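Local coordinates for protein putative amidohydrolase/peptidase (Burkholderia cenocepacia, PDB 4WJB) that probably hydrolyses carbon-nitrogen bonds other than peptide bonds, as a zinc-dependent amidohydrolase of the peptidase M20 family, at residues 172-176 / 177-181; 158-161 / 162-166; 22-25 / 26-29; 400-403 / 404-407. One frame throughout, in Å; residues are numbered along the deposited sequence.

Contact 1 of 4, residues 172-176 / 177-181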
ATOM      1  N   ALA A 172     -21.192 -13.843 -20.849  1.00 35.80           N
ATOM      2  CA  ALA A 172     -21.467 -14.754 -21.954  1.00 38.23           C
ATOM      3  C   ALA A 172     -21.833 -14.000 -23.237  1.00 38.22           C
ATOM      4  O   ALA A 172     -22.045 -14.613 -24.287  1.00 39.70           O
ATOM      5  CB  ALA A 172     -22.583 -15.724 -21.574  1.00 38.63           C
ATOM      6  N   GLY A 173     -21.910 -12.676 -23.149  1.00 35.54           N
ATOM      7  CA  GLY A 173     -22.208 -11.852 -24.310  1.00 35.04           C
ATOM      8  C   GLY A 173     -23.700 -11.680 -24.518  1.00 31.40           C
ATOM      9  O   GLY A 173     -24.160 -11.234 -25.571  1.00 29.83           O
ATOM     10  N   ARG A 174     -24.463 -12.033 -23.494  1.00 28.33           N
ATOM     11  CA  ARG A 174     -25.906 -11.963 -23.578  1.00 28.63           C
ATOM     12  C   ARG A 174     -26.408 -10.678 -22.941  1.00 26.12           C
ATOM     13  O   ARG A 174     -25.969 -10.308 -21.854  1.00 25.10           O
ATOM     14  CB  ARG A 174     -26.522 -13.193 -22.911  1.00 31.38           C
ATOM     15  CG  ARG A 174     -26.090 -14.492 -23.573  1.00 36.24           C
ATOM     16  CD  ARG A 174     -26.839 -14.702 -24.876  1.00 39.46           C
ATOM     17  NE  ARG A 174     -28.242 -14.998 -24.608  1.00 41.18           N
ATOM     18  CZ  ARG A 174     -29.211 -14.971 -25.516  1.00 40.66           C
ATOM     19  NH1 ARG A 174     -28.941 -14.655 -26.775  1.00 37.39           N
ATOM     20  NH2 ARG A 174     -30.455 -15.257 -25.154  1.00 42.02           N
ATOM     21  N   THR A 175     -27.321  -9.997 -23.628  1.00 23.90           N
ATOM     22  CA  THR A 175     -27.849  -8.726 -23.146  1.00 21.82           C
ATOM     23  C   THR A 175     -29.067  -8.912 -22.243  1.00 20.80           C
ATOM     24  O   THR A 175     -29.703  -9.970 -22.239  1.00 20.21           O
ATOM     25  CB  THR A 175     -28.249  -7.795 -24.311  1.00 21.75           C
ATOM     26  OG1 THR A 175     -29.433  -8.298 -24.943  1.00 21.45           O
ATOM     27  CG2 THR A 175     -27.125  -7.694 -25.331  1.00 22.72           C
ATOM     28  N   ILE A 176     -29.377  -7.875 -21.473  1.00 18.75           N
ATOM     29  CA  ILE A 176     -30.543  -7.881 -20.603  1.00 17.13           C
ATOM     30  C   ILE A 176     -31.807  -8.096 -21.430  1.00 19.78           C
ATOM     31  O   ILE A 176     -32.681  -8.883 -21.057  1.00 20.20           O
ATOM     32  CB  ILE A 176     -30.637  -6.570 -19.790  1.00 15.96           C
ATOM     33  CG1 ILE A 176     -29.680  -6.630 -18.592  1.00 15.71           C
ATOM     34  CG2 ILE A 176     -32.072  -6.315 -19.319  1.00 14.63           C
ATOM     35  CD1 ILE A 176     -29.725  -5.403 -17.690  1.00 16.87           C
ATOM     36  N   GLY A 177     -31.882  -7.419 -22.572  1.00 19.90           N
ATOM     37  CA  GLY A 177     -33.001  -7.589 -23.480  1.00 19.59           C
ATOM     38  C   GLY A 177     -33.170  -9.031 -23.926  1.00 22.16           C
ATOM     39  O   GLY A 177     -34.280  -9.565 -23.927  1.00 22.16           O
ATOM     40  N   GLU A 178     -32.064  -9.667 -24.296  1.00 22.20           N
ATOM     41  CA  GLU A 178     -32.112 -11.047 -24.767  1.00 23.38           C
ATOM     42  C   GLU A 178     -32.547 -11.995 -23.653  1.00 21.55           C
ATOM     43  O   GLU A 178     -33.354 -12.902 -23.879  1.00 22.21           O
ATOM     44  CB  GLU A 178     -30.753 -11.464 -25.340  1.00 24.93           C
ATOM     45  CG  GLU A 178     -30.469 -10.819 -26.692  1.00 25.59           C
ATOM     46  CD  GLU A 178     -29.003 -10.844 -27.089  1.00 29.67           C
ATOM     47  OE1 GLU A 178     -28.160 -11.329 -26.304  1.00 27.78           O
ATOM     48  OE2 GLU A 178     -28.696 -10.377 -28.202  1.00 33.88           O
ATOM     49  N   GLU A 179     -32.040 -11.765 -22.446  1.00 21.34           N
ATOM     50  CA  GLU A 179     -32.369 -12.624 -21.316  1.00 23.44           C
ATOM     51  C   GLU A 179     -33.809 -12.427 -20.838  1.00 24.55           C
ATOM     52  O   GLU A 179     -34.462 -13.384 -20.407  1.00 24.94           O
ATOM     53  CB  GLU A 179     -31.383 -12.387 -20.167  1.00 25.46           C
ATOM     54  CG  GLU A 179     -30.014 -13.011 -20.412  1.00 25.20           C
ATOM     55  CD  GLU A 179     -30.077 -14.529 -20.517  1.00 27.88           C
ATOM     56  OE1 GLU A 179     -30.070 -15.201 -19.464  1.00 29.17           O
ATOM     57  OE2 GLU A 179     -30.141 -15.055 -21.647  1.00 27.01           O
ATOM     58  N   LEU A 180     -34.301 -11.192 -20.914  1.00 21.37           N
ATOM     59  CA  LEU A 180     -35.704 -10.914 -20.622  1.00 20.00           C
ATOM     60  C   LEU A 180     -36.608 -11.738 -21.537  1.00 21.51           C
ATOM     61  O   LEU A 180     -37.596 -12.327 -21.094  1.00 21.22           O
ATOM     62  CB  LEU A 180     -36.005  -9.421 -20.786  1.00 18.07           C
ATOM     63  CG  LEU A 180     -35.494  -8.497 -19.677  1.00 17.95           C
ATOM     64  CD1 LEU A 180     -35.764  -7.032 -20.011  1.00 19.07           C
ATOM     65  CD2 LEU A 180     -36.113  -8.868 -18.337  1.00 14.48           C
ATOM     66  N   GLU A 181     -36.258 -11.780 -22.818  1.00 21.83           N
ATOM     67  CA  GLU A 181     -37.047 -12.526 -23.786  1.00 24.82           C
ATOM     68  C   GLU A 181     -36.987 -14.023 -23.493  1.00 25.00           C
ATOM     69  O   GLU A 181     -37.993 -14.726 -23.607  1.00 24.79           O
ATOM     70  CB  GLU A 181     -36.563 -12.238 -25.209  1.00 30.25           C
ATOM     71  CG  GLU A 181     -37.452 -12.818 -26.294  1.00 37.01           C
ATOM     72  CD  GLU A 181     -36.959 -12.476 -27.686  1.00 43.43           C
ATOM     73  OE1 GLU A 181     -35.935 -11.766 -27.798  1.00 44.61           O
ATOM     74  OE2 GLU A 181     -37.600 -12.910 -28.667  1.00 47.00           O
TER
HETATM   75  O   HOH W   1     -28.279 -16.977 -21.757  1.00 33.39           O
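The guanidinium of Arg174 has Glu178 over one face and Glu179 at its edge. On the face, Glu178 CB sits toward the rim of the group and OE1 stands 3.4 Å from Arg174 NH1; that oxygen is well out of the guanidinium plane, so the salt bridge is one of charge, without a directed N-H. At the edge, Glu179 OE2 lies near the plane, 3.5 Å from Arg174 NE, its carboxylate turned 78° to the guanidinium. A water donates to the same OE2, while Glu179 OE1 pairs with Arg145 and Arg182, so this buried carboxylate is shared among three arginines, which would probably favour its charged form. Bends at chi2 and chi3 fold Arg174 back over the helix start. Glu178 OE1 also takes the backbone N-H of Thr175, at 3.1 Å and almost straight (173°), from above the carboxylate plane. In return Thr175 OG1, turned toward the helix start by a chi1 of 72°, accepts from Glu178 N at 3.0 Å. One turn apart on the helix, Ile176 CG2 and Leu180 CD1 lie side by side, 3.8 Å apart. The two reciprocal bonds make a capping box, with Thr175 as N-cap of helix 176-183 and a salt-bridge network laid over it.

Contact 2 of 4, residues 158-161 / 162-166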
ATOM      1  N   GLY A 158     -35.276   7.707 -15.216  1.00 24.27           N
ATOM      2  CA  GLY A 158     -34.619   8.654 -16.098  1.00 22.95           C
ATOM      3  C   GLY A 158     -33.106   8.707 -15.952  1.00 24.91           C
ATOM      4  O   GLY A 158     -32.451   9.538 -16.573  1.00 26.56           O
ATOM      5  N   VAL A 159     -32.549   7.828 -15.127  1.00 22.99           N
ATOM      6  CA  VAL A 159     -31.095   7.764 -14.969  1.00 23.86           C
ATOM      7  C   VAL A 159     -30.455   7.214 -16.241  1.00 23.33           C
ATOM      8  O   VAL A 159     -29.421   7.705 -16.690  1.00 24.50           O
ATOM      9  CB  VAL A 159     -30.684   6.888 -13.770  1.00 21.07           C
ATOM     10  CG1 VAL A 159     -29.154   6.902 -13.585  1.00 21.81           C
ATOM     11  CG2 VAL A 159     -31.381   7.362 -12.506  1.00 21.65           C
ATOM     12  N   TYR A 160     -31.084   6.199 -16.824  1.00 18.73           N
ATOM     13  CA  TYR A 160     -30.560   5.556 -18.021  1.00 19.51           C
ATOM     14  C   TYR A 160     -31.631   5.462 -19.096  1.00 20.78           C
ATOM     15  O   TYR A 160     -32.824   5.404 -18.788  1.00 16.74           O
ATOM     16  CB  TYR A 160     -30.036   4.151 -17.705  1.00 19.10           C
ATOM     17  CG  TYR A 160     -28.980   4.088 -16.624  1.00 18.81           C
ATOM     18  CD1 TYR A 160     -27.722   4.650 -16.822  1.00 20.46           C
ATOM     19  CD2 TYR A 160     -29.225   3.437 -15.423  1.00 17.90           C
ATOM     20  CE1 TYR A 160     -26.745   4.583 -15.841  1.00 21.61           C
ATOM     21  CE2 TYR A 160     -28.253   3.363 -14.434  1.00 18.32           C
ATOM     22  CZ  TYR A 160     -27.015   3.942 -14.649  1.00 20.67           C
ATOM     23  OH  TYR A 160     -26.044   3.873 -13.675  1.00 21.00           O
ATOM     24  N   THR A 161     -31.209   5.431 -20.355  1.00 22.80           N
ATOM     25  CA  THR A 161     -32.147   5.191 -21.446  1.00 20.87           C
ATOM     26  C   THR A 161     -32.545   3.724 -21.471  1.00 20.74           C
ATOM     27  O   THR A 161     -31.829   2.871 -20.942  1.00 20.51           O
ATOM     28  CB  THR A 161     -31.558   5.565 -22.819  1.00 21.14           C
ATOM     29  OG1 THR A 161     -30.501   4.657 -23.147  1.00 20.34           O
ATOM     30  CG2 THR A 161     -31.030   6.993 -22.816  1.00 22.11           C
ATOM     31  N   LEU A 162     -33.684   3.431 -22.090  1.00 19.08           N
ATOM     32  CA  LEU A 162     -34.116   2.053 -22.273  1.00 18.78           C
ATOM     33  C   LEU A 162     -33.118   1.290 -23.143  1.00 20.75           C
ATOM     34  O   LEU A 162     -32.832   0.123 -22.882  1.00 21.62           O
ATOM     35  CB  LEU A 162     -35.519   2.002 -22.892  1.00 18.19           C
ATOM     36  CG  LEU A 162     -36.092   0.613 -23.197  1.00 17.28           C
ATOM     37  CD1 LEU A 162     -36.220  -0.215 -21.928  1.00 15.62           C
ATOM     38  CD2 LEU A 162     -37.442   0.719 -23.913  1.00 19.10           C
ATOM     39  N   GLU A 163     -32.590   1.951 -24.172  1.00 22.10           N
ATOM     40  CA  GLU A 163     -31.595   1.335 -25.052  1.00 24.16           C
ATOM     41  C   GLU A 163     -30.364   0.914 -24.253  1.00 21.80           C
ATOM     42  O   GLU A 163     -29.812  -0.169 -24.460  1.00 22.14           O
ATOM     43  CB  GLU A 163     -31.189   2.294 -26.176  1.00 29.88           C
ATOM     44  CG  GLU A 163     -30.220   1.696 -27.192  1.00 37.01           C
ATOM     45  CD  GLU A 163     -29.940   2.623 -28.368  1.00 44.39           C
ATOM     46  OE1 GLU A 163     -29.500   3.770 -28.133  1.00 46.88           O
ATOM     47  OE2 GLU A 163     -30.161   2.202 -29.529  1.00 45.77           O
ATOM     48  N   TYR A 164     -29.944   1.774 -23.335  1.00 18.19           N
ATOM     49  CA  TYR A 164     -28.799   1.472 -22.478  1.00 19.23           C
ATOM     50  C   TYR A 164     -29.094   0.280 -21.569  1.00 19.35           C
ATOM     51  O   TYR A 164     -28.285  -0.643 -21.455  1.00 19.44           O
ATOM     52  CB  TYR A 164     -28.416   2.696 -21.645  1.00 20.71           C
ATOM     53  CG  TYR A 164     -27.223   2.477 -20.741  1.00 20.70           C
ATOM     54  CD1 TYR A 164     -25.927   2.608 -21.225  1.00 24.01           C
ATOM     55  CD2 TYR A 164     -27.393   2.136 -19.406  1.00 22.38           C
ATOM     56  CE1 TYR A 164     -24.829   2.411 -20.397  1.00 25.34           C
ATOM     57  CE2 TYR A 164     -26.306   1.934 -18.575  1.00 23.11           C
ATOM     58  CZ  TYR A 164     -25.031   2.073 -19.075  1.00 23.73           C
ATOM     59  OH  TYR A 164     -23.958   1.868 -18.245  1.00 27.38           O
ATOM     60  N   GLY A 165     -30.260   0.300 -20.931  1.00 17.39           N
ATOM     61  CA  GLY A 165     -30.639  -0.755 -20.008  1.00 18.69           C
ATOM     62  C   GLY A 165     -30.721  -2.117 -20.671  1.00 19.94           C
ATOM     63  O   GLY A 165     -30.277  -3.122 -20.113  1.00 18.57           O
ATOM     64  N   LEU A 166     -31.274  -2.150 -21.878  1.00 19.68           N
ATOM     65  CA  LEU A 166     -31.505  -3.419 -22.564  1.00 20.45           C
ATOM     66  C   LEU A 166     -30.230  -4.007 -23.146  1.00 21.23           C
ATOM     67  O   LEU A 166     -30.169  -5.207 -23.417  1.00 22.35           O
ATOM     68  CB  LEU A 166     -32.544  -3.243 -23.675  1.00 19.08           C
ATOM     69  CG  LEU A 166     -33.987  -3.001 -23.233  1.00 20.27           C
ATOM     70  CD1 LEU A 166     -34.872  -2.675 -24.433  1.00 21.67           C
ATOM     71  CD2 LEU A 166     -34.533  -4.214 -22.492  1.00 20.27           C
TER
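Tyr160 and Tyr164 run their rings almost parallel, 21° between planes, yet displaced along those planes enough that little of one lies above the other; the centroids are 5.0 Å apart. The touch is made by the CD2-CE2 side of Tyr164, whose CE2 comes over one face of the Tyr160 ring, 3.5 Å from Tyr160 CD1. Val159 CG1 sits 3.7 Å above the plane of the Tyr160 ring, over its centre. With CG anti to the backbone N (chi1 -179°), the Tyr164 ring is carried out alongside that of Tyr160, whose own CG is anti to the carbonyl carbon. Thr161 crosses Tyr164 at about a right angle: its OG1 accepts from Tyr164 N at 2.9 Å and rests 3.2 Å from Tyr164 CB. This is the N-cap bond of helix 162-167, and Gly165 N adds the first backbone turn by donating to Thr161 O at 3.0 Å. Outside the pair, Tyr160 packs on Tyr375 and on Val151 and Val155 of helix 151-157, and Tyr164 meets Arg168 in a cation-pi contact. The chemistry thus divides in two: directional bonds accepted by Thr161 hold the first turn of the helix, while the offset tyrosines contribute dispersion and apolar contact at the surface, with little direct ring-on-ring stacking.

Contact 3 of 4, residues 22-25 / 26-29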
ATOM      1  N   ASP A  22     -46.085 -14.657  10.894  1.00 28.97           N
ATOM      2  CA  ASP A  22     -45.777 -16.040  10.557  1.00 32.08           C
ATOM      3  C   ASP A  22     -45.929 -16.293   9.058  1.00 28.34           C
ATOM      4  O   ASP A  22     -45.141 -17.027   8.464  1.00 27.97           O
ATOM      5  CB  ASP A  22     -46.674 -16.991  11.348  1.00 38.52           C
ATOM      6  CG  ASP A  22     -46.458 -16.877  12.843  1.00 44.66           C
ATOM      7  OD1 ASP A  22     -45.306 -16.633  13.255  1.00 45.79           O
ATOM      8  OD2 ASP A  22     -47.437 -17.020  13.603  1.00 48.34           O
ATOM      9  N   ARG A  23     -46.946 -15.679   8.459  1.00 25.21           N
ATOM     10  CA  ARG A  23     -47.190 -15.794   7.021  1.00 22.27           C
ATOM     11  C   ARG A  23     -46.046 -15.159   6.236  1.00 21.86           C
ATOM     12  O   ARG A  23     -45.512 -15.751   5.290  1.00 18.53           O
ATOM     13  CB  ARG A  23     -48.526 -15.136   6.654  1.00 20.50           C
ATOM     14  CG  ARG A  23     -48.923 -15.242   5.192  1.00 19.62           C
ATOM     15  CD  ARG A  23     -50.359 -14.763   4.990  1.00 23.80           C
ATOM     16  NE  ARG A  23     -50.529 -13.353   5.338  1.00 24.08           N
ATOM     17  CZ  ARG A  23     -51.704 -12.769   5.564  1.00 26.02           C
ATOM     18  NH1 ARG A  23     -52.833 -13.474   5.489  1.00 24.90           N
ATOM     19  NH2 ARG A  23     -51.752 -11.480   5.876  1.00 25.05           N
ATOM     20  N   LEU A  24     -45.668 -13.949   6.634  1.00 20.94           N
ATOM     21  CA  LEU A  24     -44.552 -13.261   6.002  1.00 20.85           C
ATOM     22  C   LEU A  24     -43.268 -14.077   6.129  1.00 21.39           C
ATOM     23  O   LEU A  24     -42.497 -14.182   5.175  1.00 21.24           O
ATOM     24  CB  LEU A  24     -44.359 -11.879   6.622  1.00 22.80           C
ATOM     25  CG  LEU A  24     -43.048 -11.169   6.274  1.00 22.68           C
ATOM     26  CD1 LEU A  24     -43.048 -10.707   4.823  1.00 22.81           C
ATOM     27  CD2 LEU A  24     -42.828 -10.004   7.209  1.00 21.51           C
ATOM     28  N   TRP A  25     -43.048 -14.662   7.303  1.00 22.45           N
ATOM     29  CA  TRP A  25     -41.836 -15.444   7.541  1.00 23.47           C
ATOM     30  C   TRP A  25     -41.825 -16.694   6.675  1.00 24.56           C
ATOM     31  O   TRP A  25     -40.796 -17.065   6.119  1.00 22.53           O
ATOM     32  CB  TRP A  25     -41.712 -15.832   9.012  1.00 25.22           C
ATOM     33  CG  TRP A  25     -40.385 -16.433   9.347  1.00 27.81           C
ATOM     34  CD1 TRP A  25     -40.094 -17.757   9.504  1.00 30.21           C
ATOM     35  CD2 TRP A  25     -39.158 -15.723   9.552  1.00 27.35           C
ATOM     36  NE1 TRP A  25     -38.756 -17.915   9.806  1.00 31.86           N
ATOM     37  CE2 TRP A  25     -38.162 -16.679   9.841  1.00 28.92           C
ATOM     38  CE3 TRP A  25     -38.806 -14.371   9.528  1.00 28.27           C
ATOM     39  CZ2 TRP A  25     -36.843 -16.329  10.098  1.00 31.20           C
ATOM     40  CZ3 TRP A  25     -37.489 -14.023   9.784  1.00 30.74           C
ATOM     41  CH2 TRP A  25     -36.525 -14.998  10.063  1.00 31.59           C
ATOM     42  N   ALA A  26     -42.983 -17.337   6.559  1.00 25.21           N
ATOM     43  CA  ALA A  26     -43.112 -18.519   5.720  1.00 24.96           C
ATOM     44  C   ALA A  26     -42.787 -18.192   4.259  1.00 24.71           C
ATOM     45  O   ALA A  26     -42.139 -18.984   3.571  1.00 25.28           O
ATOM     46  CB  ALA A  26     -44.515 -19.105   5.844  1.00 24.26           C
ATOM     47  N   SER A  27     -43.216 -17.022   3.793  1.00 22.44           N
ATOM     48  CA  SER A  27     -42.962 -16.629   2.411  1.00 22.58           C
ATOM     49  C   SER A  27     -41.465 -16.385   2.182  1.00 21.14           C
ATOM     50  O   SER A  27     -40.937 -16.682   1.111  1.00 21.05           O
ATOM     51  CB  SER A  27     -43.778 -15.383   2.033  1.00 20.71           C
ATOM     52  OG  SER A  27     -43.227 -14.198   2.586  1.00 19.86           O
ATOM     53  N   LEU A  28     -40.784 -15.865   3.196  1.00 21.50           N
ATOM     54  CA  LEU A  28     -39.337 -15.639   3.114  1.00 22.08           C
ATOM     55  C   LEU A  28     -38.561 -16.959   3.110  1.00 22.61           C
ATOM     56  O   LEU A  28     -37.608 -17.128   2.343  1.00 21.21           O
ATOM     57  CB  LEU A  28     -38.872 -14.749   4.271  1.00 23.32           C
ATOM     58  CG  LEU A  28     -39.305 -13.284   4.163  1.00 25.12           C
ATOM     59  CD1 LEU A  28     -39.186 -12.574   5.509  1.00 25.16           C
ATOM     60  CD2 LEU A  28     -38.484 -12.566   3.103  1.00 23.95           C
ATOM     61  N   GLU A  29     -38.968 -17.890   3.967  1.00 22.47           N
ATOM     62  CA  GLU A  29     -38.344 -19.212   4.002  1.00 24.90           C
ATOM     63  C   GLU A  29     -38.524 -19.939   2.667  1.00 24.48           C
ATOM     64  O   GLU A  29     -37.591 -20.552   2.153  1.00 23.21           O
ATOM     65  CB  GLU A  29     -38.923 -20.054   5.144  1.00 28.43           C
ATOM     66  CG  GLU A  29     -38.599 -19.533   6.541  1.00 31.82           C
ATOM     67  CD  GLU A  29     -37.131 -19.679   6.903  1.00 36.30           C
ATOM     68  OE1 GLU A  29     -36.694 -20.822   7.157  1.00 39.22           O
ATOM     69  OE2 GLU A  29     -36.414 -18.653   6.933  1.00 35.05           O
TER
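Leu24 O is gripped twice: Ser27 OG donates to it at 2.7 Å and Leu28 N at 3.1 Å, both from the same face of the carbonyl plane. The hydroxyl can bend back this way because OG stands between its own backbone N and carbonyl carbon (chi1 76°); it meets the carbonyl at a C=O...O angle of 125°, well to the side of the C=O direction. The buried serine hydroxyl therefore spends its proton on its own helix. Trp25 O, by contrast, receives the ordinary backbone bond of Glu29 N at 2.9 Å. Past that bond the two side chains cross, Glu29 CG passing 3.6 Å from Trp25 NE1 in an oblique approach to the indole. A bend at chi2 brings the carboxylate plane to 3° from the indole's, with Glu29 OE2 still 3.8 Å from Trp25 NE1; the contact is packing of the aliphatic stem and carboxylate against the indole. Leu28 CD1 comes 4.2 Å from Leu24 CG and also borders Trp25. Both leucines line the buried side of the helix: Leu24 packs on Glu117 and Ala410, Leu28 on Leu113. Nearby, Arg23 forms salt bridges with Asp124 and Glu117 of helix 109-124. The pattern is that of an amphipathic alpha-helix, 21-31, with i to i+4 backbone bonds and a serine hydroxyl turned back to the i-3 carbonyl, set against helices 109-124 and 403-421.

Contact 4 of 4, residues 400-403 / 404-407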
ATOM      1  N   ALA A 400     -28.738 -12.093   8.277  1.00 33.18           N
ATOM      2  CA  ALA A 400     -29.922 -12.539   9.002  1.00 30.97           C
ATOM      3  C   ALA A 400     -30.699 -11.418   9.689  1.00 29.94           C
ATOM      4  O   ALA A 400     -30.123 -10.439  10.169  1.00 28.54           O
ATOM      5  CB  ALA A 400     -29.523 -13.591  10.034  1.00 32.82           C
ATOM      6  N   ILE A 401     -32.019 -11.584   9.722  1.00 28.07           N
ATOM      7  CA  ILE A 401     -32.891 -10.798  10.585  1.00 27.22           C
ATOM      8  C   ILE A 401     -33.726 -11.750  11.440  1.00 28.35           C
ATOM      9  O   ILE A 401     -33.839 -12.937  11.134  1.00 29.22           O
ATOM     10  CB  ILE A 401     -33.821  -9.867   9.782  1.00 27.49           C
ATOM     11  CG1 ILE A 401     -34.821 -10.690   8.955  1.00 26.91           C
ATOM     12  CG2 ILE A 401     -33.001  -8.914   8.908  1.00 23.71           C
ATOM     13  CD1 ILE A 401     -35.723  -9.860   8.084  1.00 22.81           C
ATOM     14  N   THR A 402     -34.297 -11.230  12.519  1.00 28.28           N
ATOM     15  CA  THR A 402     -35.193 -12.011  13.361  1.00 27.91           C
ATOM     16  C   THR A 402     -36.630 -11.909  12.839  1.00 26.53           C
ATOM     17  O   THR A 402     -36.973 -10.948  12.153  1.00 23.81           O
ATOM     18  CB  THR A 402     -35.150 -11.529  14.816  1.00 28.42           C
ATOM     19  OG1 THR A 402     -35.764 -10.238  14.899  1.00 27.65           O
ATOM     20  CG2 THR A 402     -33.701 -11.444  15.321  1.00 29.18           C
ATOM     21  N   PRO A 403     -37.475 -12.902  13.158  1.00 28.37           N
ATOM     22  CA  PRO A 403     -38.905 -12.792  12.851  1.00 26.96           C
ATOM     23  C   PRO A 403     -39.527 -11.496  13.382  1.00 26.33           C
ATOM     24  O   PRO A 403     -40.337 -10.872  12.698  1.00 27.88           O
ATOM     25  CB  PRO A 403     -39.502 -14.013  13.550  1.00 30.47           C
ATOM     26  CG  PRO A 403     -38.398 -15.016  13.536  1.00 30.75           C
ATOM     27  CD  PRO A 403     -37.127 -14.230  13.699  1.00 30.21           C
ATOM     28  N   GLU A 404     -39.138 -11.098  14.587  1.00 29.36           N
ATOM     29  CA  GLU A 404     -39.644  -9.875  15.204  1.00 30.95           C
ATOM     30  C   GLU A 404     -39.347  -8.647  14.345  1.00 28.19           C
ATOM     31  O   GLU A 404     -40.239  -7.843  14.069  1.00 29.35           O
ATOM     32  CB  GLU A 404     -39.047  -9.700  16.605  1.00 35.91           C
ATOM     33  CG  GLU A 404     -39.607 -10.666  17.646  1.00 41.07           C
ATOM     34  CD  GLU A 404     -39.299 -12.125  17.334  1.00 45.12           C
ATOM     35  OE1 GLU A 404     -38.237 -12.398  16.731  1.00 44.58           O
ATOM     36  OE2 GLU A 404     -40.125 -12.998  17.676  1.00 47.14           O
ATOM     37  N   TRP A 405     -38.096  -8.517  13.911  1.00 26.91           N
ATOM     38  CA  TRP A 405     -37.697  -7.428  13.026  1.00 27.08           C
ATOM     39  C   TRP A 405     -38.424  -7.499  11.686  1.00 20.87           C
ATOM     40  O   TRP A 405     -38.870  -6.479  11.165  1.00 21.62           O
ATOM     41  CB  TRP A 405     -36.183  -7.449  12.778  1.00 22.55           C
ATOM     42  CG  TRP A 405     -35.356  -7.228  14.002  1.00 23.99           C
ATOM     43  CD1 TRP A 405     -35.778  -6.762  15.213  1.00 24.77           C
ATOM     44  CD2 TRP A 405     -33.954  -7.478  14.132  1.00 25.14           C
ATOM     45  NE1 TRP A 405     -34.717  -6.700  16.092  1.00 26.27           N
ATOM     46  CE2 TRP A 405     -33.587  -7.140  15.452  1.00 26.54           C
ATOM     47  CE3 TRP A 405     -32.972  -7.954  13.259  1.00 25.83           C
ATOM     48  CZ2 TRP A 405     -32.279  -7.261  15.918  1.00 30.47           C
ATOM     49  CZ3 TRP A 405     -31.673  -8.077  13.724  1.00 27.61           C
ATOM     50  CH2 TRP A 405     -31.337  -7.731  15.042  1.00 29.90           C
ATOM     51  N   ALA A 406     -38.519  -8.698  11.122  1.00 20.98           N
ATOM     52  CA  ALA A 406     -39.186  -8.874   9.832  1.00 22.60           C
ATOM     53  C   ALA A 406     -40.632  -8.390   9.903  1.00 24.10           C
ATOM     54  O   ALA A 406     -41.091  -7.654   9.033  1.00 18.77           O
ATOM     55  CB  ALA A 406     -39.136 -10.326   9.396  1.00 20.75           C
ATOM     56  N   THR A 407     -41.328  -8.803  10.959  1.00 25.19           N
ATOM     57  CA  THR A 407     -42.719  -8.422  11.184  1.00 26.43           C
ATOM     58  C   THR A 407     -42.876  -6.916  11.400  1.00 25.90           C
ATOM     59  O   THR A 407     -43.812  -6.299  10.887  1.00 24.79           O
ATOM     60  CB  THR A 407     -43.305  -9.181  12.398  1.00 28.22           C
ATOM     61  OG1 THR A 407     -43.283 -10.590  12.133  1.00 26.75           O
ATOM     62  CG2 THR A 407     -44.735  -8.741  12.676  1.00 27.93           C
TER
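This is the N-terminal cap of helix 403-421, where Thr402 is the N-cap residue and meets Trp405 three positions on. Thr402 OG1 accepts from Trp405 N at 3.1 Å in a fairly straight bond (169°). Thr402 OG1 also stands over one face of the indole, 3.2 Å from Trp405 CG and toward the rim. Thr402 CG2 makes a CH-pi contact, 4.0 Å from the centroid of the six-membered ring of Trp405 and only 8° off its normal. One threonine thus serves two ends: a chi1 of 70° aims the hydroxyl at the helix start, which it caps, and leaves the methyl to cover the ring. Ile401 borders the indole more loosely, its CB 4.1 Å from Trp405 CE3, and sends CD1 to 3.7 Å from Ala406 CB. Backbone bonds from Ala406 N to Thr402 O and from Thr407 N to Pro403 O, each 2.9 Å, carry the helix onward; Pro403, which has no N-H to give, fits its first turn. Trp405 rests on Pro388, just after strand 382-387, and Ile401 on Tyr106. Helix 21-31 packs against the cap through Trp25, which touches Pro403 and Ala406, while Tyr110 of helix 109-124 bonds to Ala406 O.

In the fold
The four contacts form two touching pairs. Contacts 2 and 1 cap the successive helices 162-167 and 176-183, and join where Gly177 N probably bonds to Leu166 O, 2.9 Å away. Contacts 3 and 4, centres about 10 Å apart, meet as Trp25 packs on 401-403 and Leu24 on Ala406. Some 35 Å separates the centres of contacts 2 and 4, on opposite sides of the chain's centre. Contact 2 is a surface contact, while the others are partly buried. Threonine caps recur in 1, 2 and 4, joined to charge, tyrosines and tryptophan respectively; contact 3 lies within a helix. The side chains of Leu28 and Ile401 each lie about 12 Å from the bound zinc.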